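Type II restriction enzyme NlaIV (Neisseria lactamica, PDB 6QM2) cleaves double-stranded DNA as a type II restriction endonuclease, recognising the sequence 5'-GGNNCC-3' and cutting in its middle to give blunt ends. Local coordinates at residues E52-W57 against L126-D131. Numbering follows the deposited sequence.
Sequences EWLGGW and LIFGYD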
# COMPACT_ATOMS: atom_id res chain seq x y z
N GLU A 52 14.38 4.50 1.11
CA GLU A 52 15.15 3.25 1.21
C GLU A 52 16.29 3.24 0.19
O GLU A 52 17.39 2.75 0.47
CB GLU A 52 14.27 2.01 0.98
CG GLU A 52 13.01 1.90 1.84
CD GLU A 52 13.30 1.88 3.32
OE1 GLU A 52 13.77 0.83 3.81
OE2 GLU A 52 13.05 2.90 4.00
N TRP A 53 16.01 3.77 -1.00
CA TRP A 53 16.98 3.84 -2.10
C TRP A 53 18.16 4.75 -1.78
O TRP A 53 19.30 4.40 -2.10
CB TRP A 53 16.30 4.32 -3.39
CG TRP A 53 17.23 4.54 -4.53
CD1 TRP A 53 17.63 3.62 -5.45
CD2 TRP A 53 17.90 5.76 -4.87
NE1 TRP A 53 18.50 4.19 -6.35
CE2 TRP A 53 18.68 5.51 -6.02
CE3 TRP A 53 17.91 7.05 -4.32
CZ2 TRP A 53 19.46 6.49 -6.63
CZ3 TRP A 53 18.69 8.03 -4.93
CH2 TRP A 53 19.45 7.75 -6.07
N LEU A 54 17.89 5.91 -1.19
CA LEU A 54 18.97 6.80 -0.75
C LEU A 54 19.83 6.09 0.29
O LEU A 54 21.05 6.22 0.26
CB LEU A 54 18.42 8.11 -0.17
CG LEU A 54 19.47 9.20 0.02
CD1 LEU A 54 19.87 9.81 -1.31
CD2 LEU A 54 18.95 10.28 0.96
N GLY A 55 19.19 5.34 1.19
CA GLY A 55 19.88 4.43 2.10
C GLY A 55 20.87 3.52 1.38
O GLY A 55 22.03 3.44 1.76
N GLY A 56 20.41 2.86 0.33
CA GLY A 56 21.26 2.01 -0.51
C GLY A 56 22.35 2.77 -1.25
O GLY A 56 23.45 2.26 -1.41
N TRP A 57 22.03 3.97 -1.72
CA TRP A 57 22.98 4.84 -2.42
C TRP A 57 24.10 5.33 -1.52
O TRP A 57 25.26 5.38 -1.93
CB TRP A 57 22.25 6.04 -3.02
CG TRP A 57 23.11 7.05 -3.74
CD1 TRP A 57 23.40 7.07 -5.07
CD2 TRP A 57 23.75 8.20 -3.17
NE1 TRP A 57 24.18 8.15 -5.37
CE2 TRP A 57 24.42 8.86 -4.22
CE3 TRP A 57 23.83 8.73 -1.87
CZ2 TRP A 57 25.16 10.04 -4.02
CZ3 TRP A 57 24.57 9.90 -1.67
CH2 TRP A 57 25.22 10.54 -2.74
N LEU A 126 15.85 16.63 2.15
CA LEU A 126 16.14 16.25 0.77
C LEU A 126 14.84 15.76 0.16
O LEU A 126 14.36 14.68 0.50
CB LEU A 126 17.21 15.15 0.71
CG LEU A 126 17.68 14.69 -0.68
CD1 LEU A 126 18.39 15.81 -1.42
CD2 LEU A 126 18.57 13.47 -0.55
N ILE A 127 14.27 16.56 -0.74
CA ILE A 127 12.92 16.32 -1.28
C ILE A 127 12.97 15.89 -2.75
O ILE A 127 13.40 16.66 -3.60
CB ILE A 127 12.02 17.56 -1.13
CG1 ILE A 127 12.08 18.11 0.31
CG2 ILE A 127 10.58 17.21 -1.50
CD1 ILE A 127 11.37 19.43 0.50
N PHE A 128 12.49 14.67 -3.03
CA PHE A 128 12.40 14.15 -4.40
C PHE A 128 11.00 14.40 -4.99
O PHE A 128 10.02 13.83 -4.52
CB PHE A 128 12.66 12.64 -4.43
CG PHE A 128 14.06 12.25 -4.05
CD1 PHE A 128 14.44 12.18 -2.71
CD2 PHE A 128 14.98 11.91 -5.03
CE1 PHE A 128 15.72 11.81 -2.36
CE2 PHE A 128 16.27 11.54 -4.68
CZ PHE A 128 16.64 11.48 -3.35
N GLY A 129 10.92 15.26 -6.01
CA GLY A 129 9.70 15.41 -6.81
C GLY A 129 9.70 14.39 -7.94
O GLY A 129 10.27 14.65 -9.00
N TYR A 130 9.07 13.24 -7.71
CA TYR A 130 9.12 12.12 -8.67
C TYR A 130 7.92 12.08 -9.62
O TYR A 130 6.94 12.79 -9.43
CB TYR A 130 9.26 10.78 -7.93
CG TYR A 130 8.03 10.30 -7.18
CD1 TYR A 130 7.02 9.58 -7.82
CD2 TYR A 130 7.89 10.54 -5.81
CE1 TYR A 130 5.91 9.13 -7.14
CE2 TYR A 130 6.77 10.09 -5.12
CZ TYR A 130 5.78 9.39 -5.78
OH TYR A 130 4.68 8.94 -5.10
N ASP A 131 8.04 11.24 -10.65
CA ASP A 131 6.98 11.01 -11.64
C ASP A 131 7.07 9.59 -12.18
O ASP A 131 8.17 9.10 -12.45
CB ASP A 131 7.12 12.02 -12.80
CG ASP A 131 5.97 11.94 -13.79
OD1 ASP A 131 5.91 10.98 -14.59
OD2 ASP A 131 5.13 12.87 -13.80
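Residues 52-57 of helix 44-60 run obliquely to residues 126-131 of strand 124-132, their segment axes approaching to 11.9 Å with 118° between the chain directions. At this spacing the backbones stay well apart and apolar side chains alone bridge the gap, with no hydrogen bond across it. Leu54 takes the central place, both of its methyl groups turned to the strand. Its CD2 lies 3.5 Å from CD2 of Leu126, a methyl-to-methyl meeting, while its CD1 comes near the plane of the Phe128 ring, at the edge, 4.2 Å from CZ. CD2 of Leu126 also lies 4.0 Å from CD1 of Leu54 and thus serves both branches. With CG swung anti to the carbonyl carbon (chi1 -66°), the Phe128 ring extends across to the helix and presents its far end, CE2 and CZ, to it. There CE2 meets CZ3 of Trp53 at 4.3 Å, in an oblique approach of the two rings.

All four residues are buried. Val91 of the adjacent parallel strand 88-95 touches both Leu54 and Phe128, and Leu16 of helix 9-18 packs on Leu54 and Leu126. The indole of Trp53 also faces the second subunit, where its NE1 hydrogen-bonds to the carbonyl oxygens of Leu33 and Val36 of that chain; its ring meets Phe31 and packs on Ile38 of the same subunit, which carries the apolar contact into the dimer interface. The contact packs a helix against the central mixed sheet, an arrangement in keeping with the alpha/beta core of PDDEXK nucleases, the clan to which this enzyme belongs.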